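Dye type peroxidase A (Streptomyces lividans 1326, PDB 6GZW) probably uses its haem to catalyse peroxide-dependent oxidation of dyes and other substrates, as a member of the dye-decolourising peroxidase family. Local coordinates at residues F112-L117 / P335-L340; A47-R52 / A151-R156; P172-N177 / D183-P188. All coordinates share one frame; numbering follows the deposited sequence.

Contact 1. Residues F112-L117 / P335-L340; sequences FSSDHL and PVQRKL. With HEM (protoporphyrin IX containing Fe), chain C.
Phe112 lays one face of its ring against the aliphatic part of Gln337. This CH-pi contact joins a loop of the N-terminal family region to helix 333-343 of the C-terminal one, in a Dyp-type peroxidase of the dimeric alpha-beta barrel clan. The loop forms a type I beta turn from Phe112 to Asp115. Gln337 CG sits over the centre of the ring, 3.6 Å from the Phe112 centroid and 10° off the ring normal. At chi1 -172° Gln337 CG points away from the backbone N, which carries it out from the helix onto the ring. The chain then bends at chi2, and the amide plane stands 87° from the ring plane. The oxygen end packs on the haem, with Gln337 OE1 3.6 Å from the methyl carbon HEM CMC. The nitrogen end faces the loop. Ser114 OG and Gln337 NE2 are 3.9 Å apart, too far for a direct bond, and two waters span the gap. Water 2 donates to Ser114 OG and to Asp115 OD1, at 2.8 Å each, and takes a weak bond from Gln337 NE2. Water 1 donates to Ser114 OG at 2.9 Å and also accepts weakly from Gln337 NE2. Ser114 OG also bonds to Asp341 of the same helix, and Asp115 OD1 makes a salt bridge with Arg224. An alanine in place of Phe112 would remove the ring, which would probably open a gap above Gln337 CG and leave its amide freer to turn between the waters and the haem. Arg338 lies obliquely to the ring, its CG 3.9 Å from Phe112 CE1. Leu340 reaches the same porphyrin, its CD1 3.8 Å from HEM C3C.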
loop_
_atom_site.group_PDB
_atom_site.type_symbol
_atom_site.label_atom_id
_atom_site.label_comp_id
_atom_site.label_asym_id
_atom_site.label_seq_id
_atom_site.Cartn_x
_atom_site.Cartn_y
_atom_site.Cartn_z
ATOM N N PHE A 112 -10.769 -10.641 -25.899
ATOM C CA PHE A 112 -11.224 -11.912 -25.324
ATOM C C PHE A 112 -12.666 -11.795 -24.889
ATOM O O PHE A 112 -13.080 -10.733 -24.415
ATOM C CB PHE A 112 -10.355 -12.326 -24.133
ATOM C CG PHE A 112 -8.906 -12.466 -24.467
ATOM C CD1 PHE A 112 -8.424 -13.632 -25.051
ATOM C CD2 PHE A 112 -8.014 -11.419 -24.233
ATOM C CE1 PHE A 112 -7.071 -13.757 -25.360
ATOM C CE2 PHE A 112 -6.669 -11.553 -24.526
ATOM C CZ PHE A 112 -6.202 -12.725 -25.115
ATOM N N SER A 113 -13.433 -12.878 -25.029
ATOM C CA SER A 113 -14.832 -12.860 -24.640
ATOM C C SER A 113 -15.030 -12.445 -23.162
ATOM O O SER A 113 -16.010 -11.791 -22.829
ATOM C CB SER A 113 -15.502 -14.225 -24.932
ATOM O OG SER A 113 -15.159 -15.193 -23.944
ATOM N N SER A 114 -14.090 -12.819 -22.295
ATOM C CA SER A 114 -14.176 -12.495 -20.861
ATOM C C SER A 114 -13.664 -11.076 -20.521
ATOM O O SER A 114 -13.697 -10.697 -19.354
ATOM C CB SER A 114 -13.416 -13.549 -20.030
ATOM O OG SER A 114 -12.027 -13.620 -20.379
ATOM N N ASP A 115 -13.194 -10.297 -21.493
ATOM C CA ASP A 115 -12.691 -8.935 -21.185
ATOM C C ASP A 115 -13.794 -8.020 -20.656
ATOM O O ASP A 115 -14.913 -8.026 -21.169
ATOM C CB ASP A 115 -12.138 -8.258 -22.438
ATOM C CG ASP A 115 -10.729 -8.672 -22.787
ATOM O OD1 ASP A 115 -10.096 -9.436 -22.034
ATOM O OD2 ASP A 115 -10.246 -8.167 -23.832
ATOM N N HIS A 116 -13.452 -7.192 -19.676
ATOM C CA HIS A 116 -14.304 -6.102 -19.207
ATOM C C HIS A 116 -13.422 -4.886 -18.952
ATOM O O HIS A 116 -13.389 -4.329 -17.854
ATOM C CB HIS A 116 -15.072 -6.540 -17.964
ATOM C CG HIS A 116 -15.962 -7.722 -18.207
ATOM N ND1 HIS A 116 -15.601 -9.020 -17.887
ATOM C CD2 HIS A 116 -17.182 -7.806 -18.787
ATOM C CE1 HIS A 116 -16.580 -9.844 -18.225
ATOM N NE2 HIS A 116 -17.552 -9.129 -18.770
ATOM N N LEU A 117 -12.703 -4.496 -20.000
ATOM C CA LEU A 117 -11.632 -3.533 -19.886
ATOM C C LEU A 117 -12.110 -2.098 -19.801
ATOM O O LEU A 117 -12.991 -1.688 -20.557
ATOM C CB LEU A 117 -10.651 -3.676 -21.057
ATOM C CG LEU A 117 -10.047 -5.067 -21.288
ATOM C CD1 LEU A 117 -9.101 -5.009 -22.481
ATOM C CD2 LEU A 117 -9.340 -5.594 -20.039
ATOM N N PRO A 335 -1.759 -16.992 -26.431
ATOM C CA PRO A 335 -2.367 -18.341 -26.561
ATOM C C PRO A 335 -2.861 -18.951 -25.250
ATOM O O PRO A 335 -3.867 -19.652 -25.246
ATOM C CB PRO A 335 -1.250 -19.181 -27.194
ATOM C CG PRO A 335 0.012 -18.433 -26.916
ATOM C CD PRO A 335 -0.365 -16.973 -26.890
ATOM N N VAL A 336 -2.209 -18.639 -24.136
ATOM C CA VAL A 336 -2.638 -19.155 -22.846
ATOM C C VAL A 336 -3.966 -18.487 -22.491
ATOM O O VAL A 336 -4.920 -19.171 -22.131
ATOM C CB VAL A 336 -1.569 -18.963 -21.757
ATOM C CG1 VAL A 336 -2.099 -19.406 -20.406
ATOM C CG2 VAL A 336 -0.294 -19.729 -22.114
ATOM N N GLN A 337 -4.049 -17.162 -22.590
ATOM C CA GLN A 337 -5.318 -16.487 -22.304
ATOM C C GLN A 337 -6.460 -16.910 -23.231
ATOM O O GLN A 337 -7.605 -17.014 -22.775
ATOM C CB GLN A 337 -5.156 -14.945 -22.258
ATOM C CG GLN A 337 -6.381 -14.157 -21.790
ATOM C CD GLN A 337 -6.905 -14.560 -20.406
ATOM O OE1 GLN A 337 -6.169 -15.112 -19.585
ATOM N NE2 GLN A 337 -8.176 -14.270 -20.143
ATOM N N ARG A 338 -6.159 -17.202 -24.505
ATOM C CA ARG A 338 -7.210 -17.725 -25.411
ATOM C C ARG A 338 -7.794 -18.992 -24.818
ATOM O O ARG A 338 -9.007 -19.186 -24.838
ATOM C CB ARG A 338 -6.653 -18.028 -26.786
ATOM C CG ARG A 338 -6.448 -16.818 -27.666
ATOM C CD ARG A 338 -6.154 -17.290 -29.089
ATOM N NE ARG A 338 -5.902 -16.193 -30.024
ATOM C CZ ARG A 338 -6.835 -15.378 -30.507
ATOM N NH1 ARG A 338 -8.111 -15.479 -30.128
ATOM N NH2 ARG A 338 -6.494 -14.429 -31.378
ATOM N N LYS A 339 -6.914 -19.843 -24.290
ATOM C CA LYS A 339 -7.334 -21.076 -23.636
ATOM C C LYS A 339 -8.052 -20.835 -22.325
ATOM O O LYS A 339 -9.022 -21.527 -22.022
ATOM C CB LYS A 339 -6.141 -21.946 -23.327
ATOM C CG LYS A 339 -6.522 -23.278 -22.703
ATOM C CD LYS A 339 -5.431 -24.293 -22.907
ATOM C CE LYS A 339 -5.394 -24.763 -24.345
ATOM N NZ LYS A 339 -4.158 -25.551 -24.537
ATOM N N LEU A 340 -7.560 -19.887 -21.518
ATOM C CA LEU A 340 -8.223 -19.642 -20.222
ATOM C C LEU A 340 -9.613 -19.026 -20.339
ATOM O O LEU A 340 -10.504 -19.279 -19.491
ATOM C CB LEU A 340 -7.371 -18.733 -19.332
ATOM C CG LEU A 340 -5.927 -19.121 -19.045
ATOM C CD1 LEU A 340 -5.367 -18.202 -17.983
ATOM C CD2 LEU A 340 -5.782 -20.583 -18.656
HETATM C CHA HEM C . 0.036 -20.706 -12.267
HETATM C CHB HEM C . -3.265 -18.108 -9.862
HETATM C CHC HEM C . -4.035 -15.488 -13.879
HETATM C CHD HEM C . -0.748 -18.079 -16.253
HETATM C C1A HEM C . -0.786 -20.236 -11.275
HETATM C C2A HEM C . -0.887 -20.808 -9.973
HETATM C C3A HEM C . -1.817 -20.073 -9.312
HETATM C C4A HEM C . -2.296 -19.056 -10.201
HETATM C CMA HEM C . -2.279 -20.235 -7.883
HETATM C CAA HEM C . -0.126 -22.009 -9.426
HETATM C CBA HEM C . 1.201 -21.733 -8.737
HETATM C CGA HEM C . 2.236 -21.266 -9.705
HETATM O O1A HEM C . 2.912 -22.063 -10.410
HETATM O O2A HEM C . 2.436 -20.026 -9.849
HETATM C C1B HEM C . -3.749 -17.138 -10.758
HETATM C C2B HEM C . -4.692 -16.126 -10.412
HETATM C C3B HEM C . -4.937 -15.375 -11.518
HETATM C C4B HEM C . -4.077 -15.963 -12.590
HETATM C CMB HEM C . -5.338 -15.961 -9.070
HETATM C CAB HEM C . -5.762 -14.159 -11.675
HETATM C CBB HEM C . -6.044 -13.319 -10.693
HETATM C C1C HEM C . -3.251 -15.984 -14.897
HETATM C C2C HEM C . -3.229 -15.473 -16.221
HETATM C C3C HEM C . -2.296 -16.230 -16.908
HETATM C C4C HEM C . -1.735 -17.172 -15.971
HETATM C CMC HEM C . -4.063 -14.369 -16.794
HETATM C CAC HEM C . -1.902 -16.191 -18.336
HETATM C CBC HEM C . -2.617 -15.719 -19.369
HETATM C C1D HEM C . -0.250 -18.958 -15.282
HETATM C C2D HEM C . 0.862 -19.866 -15.622
HETATM C C3D HEM C . 1.087 -20.606 -14.520
HETATM C C4D HEM C . 0.095 -20.126 -13.514
HETATM C CMD HEM C . 1.631 -19.931 -16.938
HETATM C CAD HEM C . 2.140 -21.694 -14.380
HETATM C CBD HEM C . 1.658 -23.042 -14.927
HETATM C CGD HEM C . 2.747 -24.065 -14.836
HETATM O O1D HEM C . 2.814 -24.844 -13.844
HETATM O O2D HEM C . 3.602 -24.117 -15.744
HETATM N NA HEM C . -1.722 -19.227 -11.440
HETATM N NB HEM C . -3.442 -17.012 -12.055
HETATM N NC HEM C . -2.403 -17.033 -14.774
HETATM N ND HEM C . -0.742 -19.203 -14.055
HETATM FE FE HEM C . -2.066 -18.169 -13.095
HETATM O O HOH W 1 -10.876 -14.838 -18.039
HETATM O O HOH W 2 -9.968 -11.767 -20.575
HETATM O O HOH W 3 -0.700 -16.830 -12.572
#

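Contact 2. Residues A47-R52 / A151-R156; sequences AALLRR and AAARVR
Leu49 and Arg52, one helical turn apart on helix 43-61, reach across to Ala152 and to Ala153, the first residue of strand 153-162. The leucine meets Ala153 end on, with Leu49 CD2 4.3 Å from Ala153 CB. With CG anti to the backbone N (chi1 172°), the branch points off the helix and its CD2 methyl reaches the strand. Arg52 behaves differently. Its chain starts with CG beside the backbone N (chi1 -79°) and folds at chi3 (-60°). The fold brings one face of the guanidinium back over its own helix, with Leu49 CA 3.8 Å above the plane of the Arg52 group and toward its rim. The edge of the group is what meets the other segment: Arg52 NH2 is 4.1 Å from Ala152 CB, near the guanidinium plane. The N-terminal half has the ferredoxin-like order, with strands 153-162, 29-37, 126-132 and 83-89 side by side. The contact therefore sets the first long helix against the beginning of an outer strand of this sheet. Ala153 also packs on Phe35 of the adjoining strand 29-37. Arg52 NE bonds to Asp148 O in helix 135-149, which ties the two helices together. Farther along the strand, Arg154 NH2 bonds to Ala312 O of the second subunit.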
loop_
_atom_site.group_PDB
_atom_site.type_symbol
_atom_site.label_atom_id
_atom_site.label_comp_id
_atom_site.label_asym_id
_atom_site.label_seq_id
_atom_site.Cartn_x
_atom_site.Cartn_y
_atom_site.Cartn_z
ATOM N N ALA A 47 12.774 11.424 -26.489
ATOM C CA ALA A 47 14.164 11.066 -26.226
ATOM C C ALA A 47 14.692 11.784 -24.984
ATOM O O ALA A 47 15.285 11.170 -24.107
ATOM C CB ALA A 47 15.037 11.358 -27.447
ATOM N N ALA A 48 14.425 13.085 -24.881
ATOM C CA ALA A 48 14.794 13.854 -23.697
ATOM C C ALA A 48 14.125 13.331 -22.404
ATOM O O ALA A 48 14.748 13.322 -21.348
ATOM C CB ALA A 48 14.475 15.331 -23.895
ATOM N N LEU A 49 12.877 12.871 -22.514
ATOM C CA LEU A 49 12.154 12.325 -21.370
ATOM C C LEU A 49 12.785 11.020 -20.871
ATOM O O LEU A 49 12.995 10.851 -19.680
ATOM C CB LEU A 49 10.679 12.113 -21.722
ATOM C CG LEU A 49 9.823 11.365 -20.686
ATOM C CD1 LEU A 49 9.816 12.122 -19.373
ATOM C CD2 LEU A 49 8.406 11.272 -21.181
ATOM N N LEU A 50 13.106 10.116 -21.790
ATOM C CA LEU A 50 13.759 8.871 -21.402
ATOM C C LEU A 50 15.162 9.132 -20.828
ATOM O O LEU A 50 15.589 8.426 -19.928
ATOM C CB LEU A 50 13.804 7.856 -22.555
ATOM C CG LEU A 50 12.632 6.875 -22.694
ATOM C CD1 LEU A 50 12.615 5.854 -21.560
ATOM C CD2 LEU A 50 11.302 7.611 -22.796
ATOM N N ARG A 51 15.878 10.145 -21.328
ATOM C CA ARG A 51 17.130 10.573 -20.673
ATOM C C ARG A 51 16.922 10.997 -19.217
ATOM O O ARG A 51 17.646 10.544 -18.313
ATOM C CB ARG A 51 17.845 11.716 -21.443
ATOM C CG ARG A 51 18.819 11.225 -22.489
ATOM C CD ARG A 51 19.741 12.316 -23.076
ATOM N NE ARG A 51 19.050 13.434 -23.763
ATOM C CZ ARG A 51 18.385 13.397 -24.936
ATOM N NH1 ARG A 51 18.244 12.276 -25.643
ATOM N NH2 ARG A 51 17.833 14.519 -25.413
ATOM N N ARG A 52 15.944 11.877 -18.986
ATOM C CA ARG A 52 15.618 12.338 -17.639
ATOM C C ARG A 52 15.256 11.136 -16.775
ATOM O O ARG A 52 15.788 10.957 -15.681
ATOM C CB ARG A 52 14.432 13.320 -17.615
ATOM C CG ARG A 52 14.767 14.730 -18.005
ATOM C CD ARG A 52 13.684 15.729 -17.625
ATOM N NE ARG A 52 12.343 15.532 -18.209
ATOM C CZ ARG A 52 11.985 15.799 -19.469
ATOM N NH1 ARG A 52 12.875 16.224 -20.391
ATOM N NH2 ARG A 52 10.723 15.644 -19.821
ATOM N N ALA A 151 5.970 18.917 -19.073
ATOM C CA ALA A 151 5.122 19.269 -20.225
ATOM C C ALA A 151 5.104 18.215 -21.348
ATOM O O ALA A 151 4.284 18.315 -22.269
ATOM C CB ALA A 151 5.551 20.638 -20.784
ATOM N N ALA A 152 5.990 17.220 -21.280
ATOM C CA ALA A 152 6.118 16.215 -22.341
ATOM C C ALA A 152 5.042 15.134 -22.314
ATOM O O ALA A 152 4.741 14.566 -23.352
ATOM C CB ALA A 152 7.493 15.571 -22.303
ATOM N N ALA A 153 4.493 14.824 -21.143
ATOM C CA ALA A 153 3.523 13.736 -21.041
ATOM C C ALA A 153 2.612 13.937 -19.844
ATOM O O ALA A 153 2.958 14.710 -18.942
ATOM C CB ALA A 153 4.241 12.405 -20.944
ATOM N N ARG A 154 1.428 13.329 -19.909
ATOM C CA ARG A 154 0.440 13.369 -18.819
ATOM C C ARG A 154 0.268 11.940 -18.317
ATOM O O ARG A 154 0.445 10.980 -19.091
ATOM C CB ARG A 154 -0.935 13.946 -19.263
ATOM C CG ARG A 154 -1.717 13.122 -20.288
ATOM C CD ARG A 154 -3.084 13.681 -20.638
ATOM N NE ARG A 154 -3.924 13.720 -19.436
ATOM C CZ ARG A 154 -4.716 12.742 -18.978
ATOM N NH1 ARG A 154 -4.871 11.583 -19.614
ATOM N NH2 ARG A 154 -5.367 12.928 -17.831
ATOM N N VAL A 155 -0.070 11.801 -17.034
ATOM C CA VAL A 155 -0.460 10.511 -16.466
ATOM C C VAL A 155 -1.777 10.097 -17.084
ATOM O O VAL A 155 -2.800 10.798 -16.970
ATOM C CB VAL A 155 -0.587 10.589 -14.935
ATOM C CG1 VAL A 155 -1.141 9.294 -14.343
ATOM C CG2 VAL A 155 0.757 10.921 -14.324
ATOM N N ARG A 156 -1.744 8.954 -17.757
ATOM C CA ARG A 156 -2.945 8.348 -18.314
ATOM C C ARG A 156 -3.667 7.509 -17.249
ATOM O O ARG A 156 -4.871 7.605 -17.079
ATOM C CB ARG A 156 -2.567 7.469 -19.521
ATOM C CG ARG A 156 -3.754 6.819 -20.200
ATOM C CD ARG A 156 -3.333 5.876 -21.323
ATOM N NE ARG A 156 -4.532 5.247 -21.859
ATOM C CZ ARG A 156 -5.390 5.811 -22.695
ATOM N NH1 ARG A 156 -5.145 7.018 -23.206
ATOM N NH2 ARG A 156 -6.488 5.158 -23.038
#

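Contact 3. Residues P172-N177 / D183-P188; sequences PMTARN and DGTRNP. With HEM (protoporphyrin IX containing Fe), chain C.
Asp183 and Gly184 close the GXXDG motif of Dyp-type peroxidases, Gly180 to Gly184, on the water-bearing side of the haem. Segment 172-177 runs alongside and bonds to Asp183. Asp183 N donates an almost straight bond to Ala175 O, at 2.9 Å. The aspartate side chain is gripped as well. Asn177 ND2 donates to Asp183 OD2 at 2.9 Å, reaching the carboxylate on its anti side. Asp183 OD2 lies near the plane of the amide, while ND2 stands 23° out of the carboxylate plane, and the two flat groups are 89° apart. CG of Asn177 lies between its backbone N and carbonyl carbon (chi1 64°), which turns the amide toward Asp183. Asn177 ND2 also bonds to Gln181 OE1, and Asp183 OD1 makes a salt bridge with Arg301, so both carboxylate oxygens are held. Thr174 CG2 packs 3.5 Å from Asp183 O. Gly184 follows with backbone angles that a CB would not tolerate, and a CB would also crowd Thr174 CG2. The turn from Gly184 to Asn187 takes the haem propionates. Gly184 N reaches HEM O2A at 2.8 Å and Arg186 N reaches HEM O1A at 3.0 Å. The Arg186 guanidinium meets the other propionate with its edge, through NE to HEM O1D at 2.7 Å and NH2 to HEM O2D at 2.9 Å. Both segments lie in the long loop between strand 153-162 and helix 195-199, where Pro188 packs on Phe195 of that helix and on Val300 of strand 300-310.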
loop_
_atom_site.group_PDB
_atom_site.type_symbol
_atom_site.label_atom_id
_atom_site.label_comp_id
_atom_site.label_asym_id
_atom_site.label_seq_id
_atom_site.Cartn_x
_atom_site.Cartn_y
_atom_site.Cartn_z
ATOM N N PRO A 172 12.502 -17.645 3.658
ATOM C CA PRO A 172 11.990 -17.288 2.325
ATOM C C PRO A 172 11.065 -18.357 1.732
ATOM O O PRO A 172 11.419 -19.537 1.721
ATOM C CB PRO A 172 13.262 -17.138 1.490
ATOM C CG PRO A 172 14.280 -16.679 2.477
ATOM C CD PRO A 172 13.966 -17.454 3.719
ATOM N N MET A 173 9.883 -17.931 1.284
ATOM C CA MET A 173 8.836 -18.831 0.776
ATOM C C MET A 173 8.179 -18.205 -0.443
ATOM O O MET A 173 8.159 -16.980 -0.592
ATOM C CB MET A 173 7.748 -19.077 1.835
ATOM C CG MET A 173 8.162 -20.008 2.965
ATOM S SD MET A 173 6.931 -20.219 4.249
ATOM C CE MET A 173 5.923 -21.499 3.487
ATOM N N THR A 174 7.598 -19.039 -1.299
ATOM C CA THR A 174 6.797 -18.532 -2.414
ATOM C C THR A 174 5.665 -17.613 -1.916
ATOM O O THR A 174 5.075 -17.864 -0.890
ATOM C CB THR A 174 6.212 -19.696 -3.230
ATOM O OG1 THR A 174 7.284 -20.579 -3.613
ATOM C CG2 THR A 174 5.493 -19.204 -4.470
ATOM N N ALA A 175 5.390 -16.578 -2.692
ATOM C CA ALA A 175 4.355 -15.586 -2.382
ATOM C C ALA A 175 2.947 -16.192 -2.357
ATOM O O ALA A 175 2.720 -17.273 -2.871
ATOM C CB ALA A 175 4.421 -14.479 -3.423
ATOM N N ARG A 176 2.012 -15.480 -1.754
ATOM C CA ARG A 176 0.602 -15.757 -1.870
ATOM C C ARG A 176 -0.105 -14.593 -2.537
ATOM O O ARG A 176 0.428 -13.461 -2.588
ATOM C CB ARG A 176 -0.006 -16.056 -0.502
ATOM C CG ARG A 176 0.438 -17.404 0.050
ATOM C CD ARG A 176 -0.228 -17.746 1.378
ATOM N NE ARG A 176 0.310 -19.007 1.876
ATOM C CZ ARG A 176 -0.177 -20.207 1.586
ATOM N NH1 ARG A 176 -1.310 -20.357 0.907
ATOM N NH2 ARG A 176 0.432 -21.280 2.075
ATOM N N ASN A 177 -1.325 -14.846 -3.016
ATOM C CA ASN A 177 -2.188 -13.820 -3.598
ATOM C C ASN A 177 -3.446 -13.663 -2.704
ATOM O O ASN A 177 -3.585 -14.346 -1.670
ATOM C CB ASN A 177 -2.499 -14.141 -5.060
ATOM C CG ASN A 177 -3.281 -15.426 -5.206
ATOM O OD1 ASN A 177 -4.074 -15.755 -4.326
ATOM N ND2 ASN A 177 -3.063 -16.163 -6.303
ATOM N N ASP A 183 1.442 -18.651 -5.040
ATOM C CA ASP A 183 1.482 -18.088 -6.390
ATOM C C ASP A 183 2.940 -17.740 -6.760
ATOM O O ASP A 183 3.561 -16.844 -6.166
ATOM C CB ASP A 183 0.569 -16.847 -6.465
ATOM C CG ASP A 183 0.259 -16.404 -7.884
ATOM O OD1 ASP A 183 1.064 -16.689 -8.813
ATOM O OD2 ASP A 183 -0.815 -15.791 -8.116
ATOM N N GLY A 184 3.466 -18.449 -7.749
ATOM C CA GLY A 184 4.823 -18.232 -8.234
ATOM C C GLY A 184 5.681 -19.479 -8.334
ATOM O O GLY A 184 6.790 -19.414 -8.858
ATOM N N THR A 185 5.186 -20.626 -7.878
ATOM C CA THR A 185 6.004 -21.848 -7.845
ATOM C C THR A 185 6.654 -22.175 -9.196
ATOM O O THR A 185 7.858 -22.425 -9.252
ATOM C CB THR A 185 5.114 -23.022 -7.422
ATOM O OG1 THR A 185 4.533 -22.725 -6.146
ATOM C CG2 THR A 185 5.878 -24.320 -7.384
ATOM N N ARG A 186 5.862 -22.171 -10.267
ATOM C CA ARG A 186 6.339 -22.578 -11.600
ATOM C C ARG A 186 6.711 -21.385 -12.485
ATOM O O ARG A 186 6.414 -21.337 -13.675
ATOM C CB ARG A 186 5.334 -23.517 -12.257
ATOM C CG ARG A 186 5.280 -24.901 -11.562
ATOM C CD ARG A 186 5.894 -26.036 -12.399
ATOM N NE ARG A 186 5.251 -26.048 -13.713
ATOM C CZ ARG A 186 5.660 -26.763 -14.760
ATOM N NH1 ARG A 186 6.708 -27.564 -14.654
ATOM N NH2 ARG A 186 5.030 -26.644 -15.921
ATOM N N ASN A 187 7.377 -20.418 -11.880
ATOM C CA ASN A 187 7.827 -19.252 -12.609
ATOM C C ASN A 187 9.186 -19.601 -13.173
ATOM O O ASN A 187 10.071 -19.987 -12.397
ATOM C CB ASN A 187 7.934 -18.064 -11.655
ATOM C CG ASN A 187 8.205 -16.757 -12.364
ATOM O OD1 ASN A 187 7.682 -16.507 -13.460
ATOM N ND2 ASN A 187 8.993 -15.892 -11.718
ATOM N N PRO A 188 9.368 -19.447 -14.507
ATOM C CA PRO A 188 10.712 -19.644 -15.085
ATOM C C PRO A 188 11.777 -18.739 -14.462
ATOM O O PRO A 188 11.482 -17.614 -14.047
ATOM C CB PRO A 188 10.510 -19.375 -16.576
ATOM C CG PRO A 188 9.053 -19.610 -16.825
ATOM C CD PRO A 188 8.370 -19.165 -15.556
HETATM C CHA HEM C . 0.036 -20.706 -12.267
HETATM C CHB HEM C . -3.265 -18.108 -9.862
HETATM C CHC HEM C . -4.035 -15.488 -13.879
HETATM C CHD HEM C . -0.748 -18.079 -16.253
HETATM C C1A HEM C . -0.786 -20.236 -11.275
HETATM C C2A HEM C . -0.887 -20.808 -9.973
HETATM C C3A HEM C . -1.817 -20.073 -9.312
HETATM C C4A HEM C . -2.296 -19.056 -10.201
HETATM C CMA HEM C . -2.279 -20.235 -7.883
HETATM C CAA HEM C . -0.126 -22.009 -9.426
HETATM C CBA HEM C . 1.201 -21.733 -8.737
HETATM C CGA HEM C . 2.236 -21.266 -9.705
HETATM O O1A HEM C . 2.912 -22.063 -10.410
HETATM O O2A HEM C . 2.436 -20.026 -9.849
HETATM C C1B HEM C . -3.749 -17.138 -10.758
HETATM C C2B HEM C . -4.692 -16.126 -10.412
HETATM C C3B HEM C . -4.937 -15.375 -11.518
HETATM C C4B HEM C . -4.077 -15.963 -12.590
HETATM C CMB HEM C . -5.338 -15.961 -9.070
HETATM C CAB HEM C . -5.762 -14.159 -11.675
HETATM C CBB HEM C . -6.044 -13.319 -10.693
HETATM C C1C HEM C . -3.251 -15.984 -14.897
HETATM C C2C HEM C . -3.229 -15.473 -16.221
HETATM C C3C HEM C . -2.296 -16.230 -16.908
HETATM C C4C HEM C . -1.735 -17.172 -15.971
HETATM C CMC HEM C . -4.063 -14.369 -16.794
HETATM C CAC HEM C . -1.902 -16.191 -18.336
HETATM C CBC HEM C . -2.617 -15.719 -19.369
HETATM C C1D HEM C . -0.250 -18.958 -15.282
HETATM C C2D HEM C . 0.862 -19.866 -15.622
HETATM C C3D HEM C . 1.087 -20.606 -14.520
HETATM C C4D HEM C . 0.095 -20.126 -13.514
HETATM C CMD HEM C . 1.631 -19.931 -16.938
HETATM C CAD HEM C . 2.140 -21.694 -14.380
HETATM C CBD HEM C . 1.658 -23.042 -14.927
HETATM C CGD HEM C . 2.747 -24.065 -14.836
HETATM O O1D HEM C . 2.814 -24.844 -13.844
HETATM O O2D HEM C . 3.602 -24.117 -15.744
HETATM N NA HEM C . -1.722 -19.227 -11.440
HETATM N NB HEM C . -3.442 -17.012 -12.055
HETATM N NC HEM C . -2.403 -17.033 -14.774
HETATM N ND HEM C . -0.742 -19.203 -14.055
HETATM FE FE HEM C . -2.066 -18.169 -13.095
HETATM O O HOH W 3 -0.700 -16.830 -12.572
#

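How the contacts relate
Contacts 1 and 3 both border the haem, yet their centres lie about 23 Å apart. The centre of contact 3 is nearest the chain's centre, at about 13 Å. That of contact 1 follows at about 17 Å, and contact 2 is the most peripheral at about 22 Å. Contact 3 is richest in hydrogen bonds: it fixes an aspartate and takes both propionates. Contact 1 joins the two family regions, whereas contact 3 is formed within one loop. Neither contact 1 nor contact 2 has a direct hydrogen bond across its segments. Contact 1 is bridged by waters, and contact 2 is sparse helix-to-strand packing. All are partly buried. Contacts 2 and 3 both reach the second subunit.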